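Long-range contacts in VgrG protein (Vibrio cholerae, PDB 4E1C), which probably cross-links actin covalently in host cells, in a reaction that depends on ATP and magnesium: residues E28-G33 with T86-L91; Q173-G178 with S361-T366; S284-I289 with L346-E351. All coordinates share one frame; numbering follows the deposited sequence.

Contact 1. Residues E28-G33 with T86-L91; sequences ENELAG and THTVEL. With MG (magnesium ion), chain E; ADP (adenosine-5'-diphosphate), chain B.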
loop_
_atom_site.group_PDB
_atom_site.type_symbol
_atom_site.label_atom_id
_atom_site.label_comp_id
_atom_site.label_asym_id
_atom_site.label_seq_id
_atom_site.Cartn_x
_atom_site.Cartn_y
_atom_site.Cartn_z
ATOM N N GLU A 28 7.823 -0.820 0.058
ATOM C CA GLU A 28 7.648 -1.678 1.232
ATOM C C GLU A 28 8.588 -2.834 1.038
ATOM O O GLU A 28 8.648 -3.386 -0.062
ATOM C CB GLU A 28 6.212 -2.195 1.354
ATOM C CG GLU A 28 5.208 -1.143 1.780
ATOM C CD GLU A 28 3.769 -1.555 1.530
ATOM O OE1 GLU A 28 3.347 -1.623 0.350
ATOM O OE2 GLU A 28 3.063 -1.822 2.526
ATOM N N ASN A 29 9.365 -3.167 2.078
ATOM C CA ASN A 29 10.341 -4.256 1.987
ATOM C C ASN A 29 10.380 -5.111 3.248
ATOM O O ASN A 29 10.894 -4.691 4.297
ATOM C CB ASN A 29 11.741 -3.694 1.687
ATOM C CG ASN A 29 12.701 -4.666 1.024
ATOM O OD1 ASN A 29 13.674 -4.267 0.386
ATOM N ND2 ASN A 29 12.435 -5.955 1.106
ATOM N N GLU A 30 9.832 -6.315 3.141
ATOM C CA GLU A 30 9.803 -7.261 4.246
ATOM C C GLU A 30 11.156 -7.963 4.305
ATOM O O GLU A 30 11.698 -8.373 3.274
ATOM C CB GLU A 30 8.644 -8.239 4.079
ATOM C CG GLU A 30 8.308 -9.013 5.342
ATOM C CD GLU A 30 7.338 -10.157 5.141
ATOM O OE1 GLU A 30 6.798 -10.656 6.154
ATOM O OE2 GLU A 30 7.106 -10.549 3.973
ATOM N N LEU A 31 11.747 -7.997 5.497
ATOM C CA LEU A 31 13.080 -8.570 5.683
ATOM C C LEU A 31 13.012 -10.038 6.011
ATOM O O LEU A 31 12.054 -10.489 6.624
ATOM C CB LEU A 31 13.853 -7.815 6.790
ATOM C CG LEU A 31 14.031 -6.300 6.610
ATOM C CD1 LEU A 31 14.653 -5.695 7.811
ATOM C CD2 LEU A 31 14.816 -5.950 5.336
ATOM N N ALA A 32 14.063 -10.782 5.635
ATOM C CA ALA A 32 14.216 -12.183 6.002
ATOM C C ALA A 32 15.417 -12.245 6.940
ATOM O O ALA A 32 16.367 -11.472 6.782
ATOM C CB ALA A 32 14.484 -13.033 4.761
ATOM N N GLY A 33 15.389 -13.206 7.854
ATOM C CA GLY A 33 16.503 -13.487 8.759
ATOM C C GLY A 33 16.316 -13.056 10.194
ATOM O O GLY A 33 17.162 -13.366 11.035
ATOM N N THR A 86 5.662 -11.928 18.254
ATOM C CA THR A 86 6.759 -11.803 17.284
ATOM C C THR A 86 6.139 -11.451 15.942
ATOM O O THR A 86 5.038 -11.910 15.614
ATOM C CB THR A 86 7.565 -13.089 17.138
ATOM O OG1 THR A 86 6.736 -14.124 16.595
ATOM C CG2 THR A 86 8.157 -13.524 18.428
ATOM N N HIS A 87 6.849 -10.636 15.164
ATOM C CA HIS A 87 6.415 -10.243 13.838
ATOM C C HIS A 87 7.617 -10.161 12.937
ATOM O O HIS A 87 8.733 -9.924 13.405
ATOM C CB HIS A 87 5.749 -8.852 13.864
ATOM C CG HIS A 87 4.523 -8.765 14.705
ATOM N ND1 HIS A 87 3.260 -8.868 14.147
ATOM C CD2 HIS A 87 4.397 -8.555 16.034
ATOM C CE1 HIS A 87 2.410 -8.744 15.155
ATOM N NE2 HIS A 87 3.044 -8.559 16.307
ATOM N N THR A 88 7.383 -10.258 11.629
ATOM C CA THR A 88 8.440 -9.992 10.662
ATOM C C THR A 88 8.563 -8.445 10.621
ATOM O O THR A 88 7.632 -7.713 11.009
ATOM C CB THR A 88 8.116 -10.575 9.275
ATOM O OG1 THR A 88 6.872 -10.043 8.845
ATOM C CG2 THR A 88 8.070 -12.091 9.268
ATOM N N VAL A 89 9.699 -7.966 10.165
ATOM C CA VAL A 89 9.966 -6.546 10.054
ATOM C C VAL A 89 9.765 -6.114 8.615
ATOM O O VAL A 89 10.231 -6.782 7.691
ATOM C CB VAL A 89 11.389 -6.198 10.573
ATOM C CG1 VAL A 89 11.797 -4.754 10.219
ATOM C CG2 VAL A 89 11.493 -6.441 12.066
ATOM N N GLU A 90 9.090 -4.981 8.431
ATOM C CA GLU A 90 8.919 -4.411 7.120
ATOM C C GLU A 90 9.432 -2.978 7.108
ATOM O O GLU A 90 9.022 -2.158 7.930
ATOM C CB GLU A 90 7.466 -4.488 6.658
ATOM C CG GLU A 90 7.304 -4.091 5.198
ATOM C CD GLU A 90 5.869 -4.115 4.730
ATOM O OE1 GLU A 90 4.998 -3.597 5.463
ATOM O OE2 GLU A 90 5.614 -4.636 3.622
ATOM N N LEU A 91 10.298 -2.679 6.152
ATOM C CA LEU A 91 10.834 -1.315 5.970
ATOM C C LEU A 91 9.925 -0.556 4.990
ATOM O O LEU A 91 9.682 -1.012 3.870
ATOM C CB LEU A 91 12.302 -1.341 5.499
ATOM C CG LEU A 91 13.298 -2.179 6.334
ATOM C CD1 LEU A 91 14.746 -1.928 5.854
ATOM C CD2 LEU A 91 13.191 -1.874 7.848
HETATM MG MG MG E . 2.931 -1.439 4.938
HETATM P PB ADP B . 0.015 -0.256 5.387
HETATM O O1B ADP B . -1.357 0.100 4.974
HETATM O O2B ADP B . 0.149 -0.115 6.929
HETATM O O3B ADP B . 0.339 -1.698 4.978
HETATM P PA ADP B . 1.018 2.343 4.490
HETATM O O1A ADP B . -0.392 2.820 4.460
HETATM O O2A ADP B . 1.765 2.981 5.668
HETATM O O3A ADP B . 1.041 0.749 4.675
HETATM O "O5'" ADP B . 1.723 2.738 3.129
HETATM C "C5'" ADP B . 2.085 1.778 2.130
HETATM C "C4'" ADP B . 2.921 2.455 1.072
HETATM O "O4'" ADP B . 2.303 3.687 0.634
HETATM C "C3'" ADP B . 4.374 2.797 1.432
HETATM O "O3'" ADP B . 5.224 2.242 0.438
HETATM C "C2'" ADP B . 4.394 4.325 1.381
HETATM O "O2'" ADP B . 5.622 4.941 1.034
HETATM C "C1'" ADP B . 3.357 4.554 0.293
HETATM N N9 ADP B . 2.866 5.920 0.183
HETATM C C8 ADP B . 2.283 6.690 1.156
HETATM N N7 ADP B . 1.946 7.884 0.743
HETATM C C5 ADP B . 2.325 7.904 -0.585
HETATM C C6 ADP B . 2.208 8.877 -1.595
HETATM N N6 ADP B . 1.670 10.091 -1.392
HETATM N N1 ADP B . 2.676 8.573 -2.826
HETATM C C2 ADP B . 3.225 7.372 -3.031
HETATM N N3 ADP B . 3.392 6.376 -2.158
HETATM C C4 ADP B . 2.911 6.704 -0.946
HETATM O O HOH W 1 11.611 -9.770 9.398
#
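Asn-29 and Leu-91 form an antiparallel hydrogen-bonded pair and Glu-30 and Glu-90 the adjoining non-hydrogen-bonded pair, in strands whose short axes run at 147° and approach to 4.4 Å. Asn-29 N donates to Leu-91 O, and Leu-91 N returns a bond to Asn-29 O, both at 2.8 Å. Beyond Glu-30, Leu-31 N meets Val-89 O at 2.9 Å with its N-H pointing almost straight at the oxygen (174°), while a water joins Leu-31 O to Val-89 N in place of a direct bond. On the face that bears Glu-30 and Glu-90, the extended chain of Glu-30 brings OE1 to Thr-88 OG1 at 2.8 Å. The hydroxyl donates to the anti lone pair of the carboxylate, and Met-64 N is a further partner of the same hydroxyl. Asp-63 lies close by with like charge, which would probably raise the proton affinity of Glu-30. Glu-28 binds a magnesium ion through OE2 at 2.4 Å, near the diphosphate of ADP. Glu-90 carries its carboxylate alongside Glu-28, OE2 against Glu-28 CB and OE1 pointing toward the same ion, 3.0 Å from it. On the face that bears Leu-91, the leucines make the apolar contact: Leu-31 and Leu-91 cross at about a right angle, with Leu-31 CD1 4.0 Å from Leu-91 CG, and CG of Leu-31, anti to its carbonyl carbon (chi1 -57°), also lets CD1 reach Val-89 CG1. Asn-29, the polar member of this face, turns its amide away from Leu-91, and its OD1 accepts from Gln-173. Helix 101-124 packs over the leucines through Phe-118, Met-111 and Leu-114; strand 167-180 pairs with the far edge of strand 24-32, and strand 56-68 flanks strand 85-97.

Contact 2. Residues Q173-G178 with S361-T366; sequences QQATVG and SYLPKT. With MG (magnesium ion), chain D; ADP (adenosine-5'-diphosphate), chain B.
Gln-173 holds CG anti to its carbonyl carbon (chi1 -63°) and stays extended at chi2 (174°), which carries its amide along Leu-363 as far as the backbone of Pro-364. There NE2 donates to Pro-364 O at 2.9 Å, with an N-H...O angle of 156°. The bond is flat at both ends: NE2 lies in the carbonyl plane of Pro-364, and its O lies in the amide plane of Gln-173. Because the same nitrogen also donates to Asn-29 OD1, two acceptors fix the rotation of the amide. Leu-363 comes from the opposite direction and lays CD1 against the glutamine stem, 3.7 Å from Gln-173 CD. Its other methyl, CD2, reaches Ala-175 CB more loosely, at 4.4 Å. Lys-365 folds back so that its CE comes to 3.9 Å from Gln-173 OE1, while its NZ is bonded to Gln-360. Between Gln-173 and Ala-175, whose CB atoms face the loop, Gln-174 points the other way, and its OE1 binds, at 2.6 Å, a magnesium ion shared with Glu-351. The strand thus has one face packed under a C-terminal loop and the other lining a metal and nucleotide site, consistent with the glutamine synthetase-like catalytic fold attributed to actin cross-linking domains.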
loop_
_atom_site.group_PDB
_atom_site.type_symbol
_atom_site.label_atom_id
_atom_site.label_comp_id
_atom_site.label_asym_id
_atom_site.label_seq_id
_atom_site.Cartn_x
_atom_site.Cartn_y
_atom_site.Cartn_z
ATOM N N GLN A 173 8.842 -7.586 -1.525
ATOM C CA GLN A 173 8.775 -6.202 -2.007
ATOM C C GLN A 173 7.524 -5.747 -2.742
ATOM O O GLN A 173 6.990 -6.467 -3.585
ATOM C CB GLN A 173 10.013 -5.874 -2.851
ATOM C CG GLN A 173 11.320 -5.941 -2.043
ATOM C CD GLN A 173 12.583 -5.758 -2.863
ATOM O OE1 GLN A 173 12.670 -6.149 -4.033
ATOM N NE2 GLN A 173 13.625 -5.232 -2.230
ATOM N N GLN A 174 7.106 -4.503 -2.455
ATOM C CA GLN A 174 5.995 -3.810 -3.120
ATOM C C GLN A 174 6.397 -2.373 -3.372
ATOM O O GLN A 174 7.272 -1.845 -2.702
ATOM C CB GLN A 174 4.698 -3.827 -2.299
ATOM C CG GLN A 174 3.881 -5.095 -2.429
ATOM C CD GLN A 174 4.089 -5.991 -1.248
ATOM O OE1 GLN A 174 3.635 -5.702 -0.132
ATOM N NE2 GLN A 174 4.771 -7.108 -1.472
ATOM N N ALA A 175 5.738 -1.741 -4.343
ATOM C CA ALA A 175 5.913 -0.338 -4.663
ATOM C C ALA A 175 4.508 0.257 -4.752
ATOM O O ALA A 175 3.592 -0.436 -5.184
ATOM C CB ALA A 175 6.642 -0.184 -5.987
ATOM N N THR A 176 4.336 1.520 -4.293
ATOM C CA THR A 176 3.067 2.248 -4.333
ATOM C C THR A 176 3.296 3.521 -5.128
ATOM O O THR A 176 4.193 4.281 -4.806
ATOM C CB THR A 176 2.487 2.487 -2.918
ATOM O OG1 THR A 176 2.152 1.229 -2.332
ATOM C CG2 THR A 176 1.219 3.348 -2.945
ATOM N N VAL A 177 2.474 3.757 -6.155
ATOM C CA VAL A 177 2.621 4.904 -7.026
ATOM C C VAL A 177 1.425 5.801 -6.818
ATOM O O VAL A 177 0.303 5.314 -6.774
ATOM C CB VAL A 177 2.843 4.479 -8.524
ATOM C CG1 VAL A 177 2.764 5.675 -9.486
ATOM C CG2 VAL A 177 4.174 3.734 -8.699
ATOM N N GLY A 178 1.681 7.097 -6.713
ATOM C CA GLY A 178 0.649 8.112 -6.550
ATOM C C GLY A 178 0.657 9.043 -7.742
ATOM O O GLY A 178 1.718 9.524 -8.115
ATOM N N SER A 361 14.187 -0.713 -10.373
ATOM C CA SER A 361 15.246 0.256 -10.045
ATOM C C SER A 361 14.956 1.087 -8.790
ATOM O O SER A 361 15.873 1.728 -8.252
ATOM C CB SER A 361 15.524 1.166 -11.239
ATOM O OG SER A 361 14.423 2.026 -11.497
ATOM N N TYR A 362 13.679 1.103 -8.338
ATOM C CA TYR A 362 13.262 1.813 -7.117
ATOM C C TYR A 362 13.482 0.974 -5.860
ATOM O O TYR A 362 13.387 1.498 -4.758
ATOM C CB TYR A 362 11.769 2.197 -7.200
ATOM C CG TYR A 362 11.495 3.278 -8.224
ATOM C CD1 TYR A 362 11.160 2.954 -9.538
ATOM C CD2 TYR A 362 11.591 4.625 -7.885
ATOM C CE1 TYR A 362 10.925 3.947 -10.491
ATOM C CE2 TYR A 362 11.380 5.627 -8.833
ATOM C CZ TYR A 362 11.043 5.283 -10.135
ATOM O OH TYR A 362 10.813 6.273 -11.051
ATOM N N LEU A 363 13.739 -0.337 -6.026
ATOM C CA LEU A 363 13.873 -1.270 -4.919
ATOM C C LEU A 363 15.321 -1.600 -4.573
ATOM O O LEU A 363 16.144 -1.745 -5.481
ATOM C CB LEU A 363 13.064 -2.564 -5.204
ATOM C CG LEU A 363 11.522 -2.572 -4.941
ATOM C CD1 LEU A 363 11.181 -2.381 -3.462
ATOM C CD2 LEU A 363 10.770 -1.543 -5.777
ATOM N N PRO A 364 15.661 -1.705 -3.264
ATOM C CA PRO A 364 17.034 -2.109 -2.906
ATOM C C PRO A 364 17.230 -3.605 -3.172
ATOM O O PRO A 364 16.288 -4.391 -3.036
ATOM C CB PRO A 364 17.122 -1.781 -1.416
ATOM C CG PRO A 364 15.684 -1.902 -0.925
ATOM C CD PRO A 364 14.800 -1.552 -2.067
ATOM N N LYS A 365 18.449 -4.000 -3.556
ATOM C CA LYS A 365 18.762 -5.411 -3.806
ATOM C C LYS A 365 19.979 -5.838 -3.003
ATOM O O LYS A 365 21.011 -5.178 -3.078
ATOM C CB LYS A 365 18.999 -5.685 -5.318
ATOM C CG LYS A 365 17.818 -5.400 -6.263
ATOM C CD LYS A 365 16.481 -6.032 -5.810
ATOM C CE LYS A 365 15.360 -5.972 -6.820
ATOM N NZ LYS A 365 15.334 -4.715 -7.618
ATOM N N THR A 366 19.868 -6.936 -2.232
ATOM C CA THR A 366 20.993 -7.484 -1.455
ATOM C C THR A 366 22.074 -7.962 -2.442
ATOM O O THR A 366 23.248 -7.636 -2.262
ATOM C CB THR A 366 20.529 -8.646 -0.544
ATOM O OG1 THR A 366 19.448 -8.213 0.274
ATOM C CG2 THR A 366 21.663 -9.202 0.339
HETATM MG MG MG D . 1.730 -4.198 0.705
HETATM P PB ADP B . 0.015 -0.256 5.387
HETATM O O1B ADP B . -1.357 0.100 4.974
HETATM O O2B ADP B . 0.149 -0.115 6.929
HETATM O O3B ADP B . 0.339 -1.698 4.978
HETATM P PA ADP B . 1.018 2.343 4.490
HETATM O O1A ADP B . -0.392 2.820 4.460
HETATM O O2A ADP B . 1.765 2.981 5.668
HETATM O O3A ADP B . 1.041 0.749 4.675
HETATM O "O5'" ADP B . 1.723 2.738 3.129
HETATM C "C5'" ADP B . 2.085 1.778 2.130
HETATM C "C4'" ADP B . 2.921 2.455 1.072
HETATM O "O4'" ADP B . 2.303 3.687 0.634
HETATM C "C3'" ADP B . 4.374 2.797 1.432
HETATM O "O3'" ADP B . 5.224 2.242 0.438
HETATM C "C2'" ADP B . 4.394 4.325 1.381
HETATM O "O2'" ADP B . 5.622 4.941 1.034
HETATM C "C1'" ADP B . 3.357 4.554 0.293
HETATM N N9 ADP B . 2.866 5.920 0.183
HETATM C C8 ADP B . 2.283 6.690 1.156
HETATM N N7 ADP B . 1.946 7.884 0.743
HETATM C C5 ADP B . 2.325 7.904 -0.585
HETATM C C6 ADP B . 2.208 8.877 -1.595
HETATM N N6 ADP B . 1.670 10.091 -1.392
HETATM N N1 ADP B . 2.676 8.573 -2.826
HETATM C C2 ADP B . 3.225 7.372 -3.031
HETATM N N3 ADP B . 3.392 6.376 -2.158
HETATM C C4 ADP B . 2.911 6.704 -0.946
#

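Contact 3. Residues S284-I289 with L346-E351; sequences SKIVEI and LAILFE. With MG (magnesium ion), chain D; ADP (adenosine-5'-diphosphate), chain B.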
loop_
_atom_site.group_PDB
_atom_site.type_symbol
_atom_site.label_atom_id
_atom_site.label_comp_id
_atom_site.label_asym_id
_atom_site.label_seq_id
_atom_site.Cartn_x
_atom_site.Cartn_y
_atom_site.Cartn_z
ATOM N N SER A 284 -14.753 6.891 -3.950
ATOM C CA SER A 284 -15.660 8.049 -3.889
ATOM C C SER A 284 -14.962 9.424 -3.873
ATOM O O SER A 284 -15.610 10.427 -4.158
ATOM C CB SER A 284 -16.652 7.907 -2.738
ATOM O OG SER A 284 -16.015 8.003 -1.474
ATOM N N LYS A 285 -13.651 9.470 -3.577
ATOM C CA LYS A 285 -12.892 10.720 -3.563
ATOM C C LYS A 285 -12.763 11.356 -4.940
ATOM O O LYS A 285 -12.710 12.574 -5.015
ATOM C CB LYS A 285 -11.486 10.516 -2.963
ATOM C CG LYS A 285 -11.463 10.181 -1.464
ATOM C CD LYS A 285 -11.732 11.374 -0.537
ATOM C CE LYS A 285 -10.593 12.364 -0.425
ATOM N NZ LYS A 285 -10.957 13.505 0.451
ATOM N N ILE A 286 -12.683 10.556 -6.015
ATOM C CA ILE A 286 -12.480 11.051 -7.390
ATOM C C ILE A 286 -13.603 11.948 -7.891
ATOM O O ILE A 286 -13.355 12.855 -8.687
ATOM C CB ILE A 286 -12.060 9.937 -8.393
ATOM C CG1 ILE A 286 -11.289 10.500 -9.615
ATOM C CG2 ILE A 286 -13.244 9.042 -8.787
ATOM C CD1 ILE A 286 -10.529 9.453 -10.473
ATOM N N VAL A 287 -14.816 11.739 -7.357
ATOM C CA VAL A 287 -16.035 12.498 -7.675
ATOM C C VAL A 287 -15.804 14.005 -7.410
ATOM O O VAL A 287 -16.353 14.849 -8.117
ATOM C CB VAL A 287 -17.231 11.852 -6.900
ATOM C CG1 VAL A 287 -18.151 12.862 -6.235
ATOM C CG2 VAL A 287 -18.005 10.905 -7.797
ATOM N N GLU A 288 -14.897 14.311 -6.463
ATOM C CA GLU A 288 -14.518 15.667 -6.069
ATOM C C GLU A 288 -13.738 16.425 -7.161
ATOM O O GLU A 288 -13.724 17.654 -7.138
ATOM C CB GLU A 288 -13.715 15.643 -4.760
ATOM C CG GLU A 288 -14.468 15.061 -3.568
ATOM C CD GLU A 288 -13.647 14.747 -2.324
ATOM O OE1 GLU A 288 -12.433 15.058 -2.303
ATOM O OE2 GLU A 288 -14.229 14.183 -1.368
ATOM N N ILE A 289 -13.110 15.717 -8.127
ATOM C CA ILE A 289 -12.357 16.390 -9.193
ATOM C C ILE A 289 -13.275 16.948 -10.293
ATOM O O ILE A 289 -12.807 17.648 -11.191
ATOM C CB ILE A 289 -11.168 15.542 -9.753
ATOM C CG1 ILE A 289 -11.646 14.459 -10.762
ATOM C CG2 ILE A 289 -10.264 14.983 -8.615
ATOM C CD1 ILE A 289 -10.589 13.933 -11.680
ATOM N N LEU A 346 -6.357 16.138 -6.058
ATOM C CA LEU A 346 -6.420 14.773 -5.553
ATOM C C LEU A 346 -5.407 13.847 -6.204
ATOM O O LEU A 346 -5.300 13.791 -7.436
ATOM C CB LEU A 346 -7.856 14.196 -5.684
ATOM C CG LEU A 346 -8.019 12.683 -5.367
ATOM C CD1 LEU A 346 -7.897 12.391 -3.849
ATOM C CD2 LEU A 346 -9.315 12.159 -5.903
ATOM N N ALA A 347 -4.640 13.140 -5.356
ATOM C CA ALA A 347 -3.737 12.097 -5.828
ATOM C C ALA A 347 -4.432 10.779 -5.477
ATOM O O ALA A 347 -5.087 10.680 -4.437
ATOM C CB ALA A 347 -2.375 12.168 -5.136
ATOM N N ILE A 348 -4.317 9.790 -6.368
ATOM C CA ILE A 348 -4.864 8.449 -6.190
ATOM C C ILE A 348 -3.692 7.507 -6.258
ATOM O O ILE A 348 -2.784 7.723 -7.061
ATOM C CB ILE A 348 -6.037 8.102 -7.172
ATOM C CG1 ILE A 348 -5.666 8.372 -8.663
ATOM C CG2 ILE A 348 -7.322 8.844 -6.734
ATOM C CD1 ILE A 348 -6.691 7.805 -9.731
ATOM N N LEU A 349 -3.658 6.522 -5.349
ATOM C CA LEU A 349 -2.531 5.610 -5.186
ATOM C C LEU A 349 -2.817 4.175 -5.559
ATOM O O LEU A 349 -3.948 3.693 -5.463
ATOM C CB LEU A 349 -2.036 5.705 -3.726
ATOM C CG LEU A 349 -1.006 6.807 -3.429
ATOM C CD1 LEU A 349 -1.614 8.208 -3.504
ATOM C CD2 LEU A 349 -0.467 6.630 -2.063
ATOM N N PHE A 350 -1.761 3.481 -5.961
ATOM C CA PHE A 350 -1.845 2.109 -6.420
ATOM C C PHE A 350 -0.650 1.323 -5.943
ATOM O O PHE A 350 0.492 1.767 -6.109
ATOM C CB PHE A 350 -1.918 2.077 -7.967
ATOM C CG PHE A 350 -3.078 2.879 -8.500
ATOM C CD1 PHE A 350 -4.332 2.292 -8.667
ATOM C CD2 PHE A 350 -2.935 4.235 -8.785
ATOM C CE1 PHE A 350 -5.421 3.053 -9.105
ATOM C CE2 PHE A 350 -4.031 5.003 -9.190
ATOM C CZ PHE A 350 -5.264 4.406 -9.359
ATOM N N GLU A 351 -0.915 0.123 -5.386
ATOM C CA GLU A 351 0.109 -0.777 -4.895
ATOM C C GLU A 351 0.373 -1.862 -5.922
ATOM O O GLU A 351 -0.556 -2.546 -6.366
ATOM C CB GLU A 351 -0.357 -1.392 -3.563
ATOM C CG GLU A 351 0.593 -2.388 -2.930
ATOM C CD GLU A 351 0.029 -3.067 -1.696
ATOM O OE1 GLU A 351 -0.709 -2.408 -0.929
ATOM O OE2 GLU A 351 0.341 -4.260 -1.488
HETATM MG MG MG D . 1.730 -4.198 0.705
HETATM P PB ADP B . 0.015 -0.256 5.387
HETATM O O1B ADP B . -1.357 0.100 4.974
HETATM O O2B ADP B . 0.149 -0.115 6.929
HETATM O O3B ADP B . 0.339 -1.698 4.978
HETATM P PA ADP B . 1.018 2.343 4.490
HETATM O O1A ADP B . -0.392 2.820 4.460
HETATM O O2A ADP B . 1.765 2.981 5.668
HETATM O O3A ADP B . 1.041 0.749 4.675
HETATM O "O5'" ADP B . 1.723 2.738 3.129
HETATM C "C5'" ADP B . 2.085 1.778 2.130
HETATM C "C4'" ADP B . 2.921 2.455 1.072
HETATM O "O4'" ADP B . 2.303 3.687 0.634
HETATM C "C3'" ADP B . 4.374 2.797 1.432
HETATM O "O3'" ADP B . 5.224 2.242 0.438
HETATM C "C2'" ADP B . 4.394 4.325 1.381
HETATM O "O2'" ADP B . 5.622 4.941 1.034
HETATM C "C1'" ADP B . 3.357 4.554 0.293
HETATM N N9 ADP B . 2.866 5.920 0.183
HETATM C C8 ADP B . 2.283 6.690 1.156
HETATM N N7 ADP B . 1.946 7.884 0.743
HETATM C C5 ADP B . 2.325 7.904 -0.585
HETATM C C6 ADP B . 2.208 8.877 -1.595
HETATM N N6 ADP B . 1.670 10.091 -1.392
HETATM N N1 ADP B . 2.676 8.573 -2.826
HETATM C C2 ADP B . 3.225 7.372 -3.031
HETATM N N3 ADP B . 3.392 6.376 -2.158
HETATM C C4 ADP B . 2.911 6.704 -0.946
#
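Leu-346 and Ile-289 meet at about a right angle, the CG2 methyl of the isoleucine resting 3.9 Å from Leu-346 CB. With CG anti to its backbone N (chi1 172°), Leu-346 sends its two methyls onward into the turn of 284-289. CD2 presses on the backbone, 3.5 Å from Lys-285 O and 3.7 Å from Ile-286 CA, and both methyls also touch Lys-285 CB, CD1 at 4.1 Å. Only the root of that lysine takes part: its chain bends at chi2 and chi3 and carries NZ off to Glu-288, where a weak salt bridge of 3.5 Å to OE1 stays within the helical turn. Two residues along the strand, Ile-348 brings CD1 to 4.2 Å from Ile-286 CD1, and Ile-348 CD1 also lies in plane at the edge of the Phe-350 ring. Tyr-230 of helix 221-245 touches Ile-286 and Ile-348, and Ala-181 touches Leu-346 and Ile-286, extending the apolar patch. No hydrogen bond or salt bridge passes between the segments. Their association therefore rests on methyl and methylene packing and has no polar directionality, while the lysine-glutamate charge pair is kept to the turn itself.

Overall arrangement
Strands 24-32, 167-180 and 345-352, neighbours in turn, link the three contacts. Contacts 1 and 2 have centres about 14 Å apart and are joined by a probable backbone hydrogen bond, Glu-28 N to Gln-174 O at 3.0 Å. Strand 167-180 then passes to contact 3, about 22 Å from contact 2 between centres, through Val-177 N and Phe-350 O at 2.8 Å. The centres of contacts 1 and 3 lie about 29 Å apart, yet Glu-28 OE1 comes to 4.2 Å from Glu-351 CD, where each acid binds its own magnesium ion beside ADP. Leu-349 CD2 packs 3.4 Å from ADP C5, while Leu-346, which packs on 284-289, lies near the other end of strand 345-352.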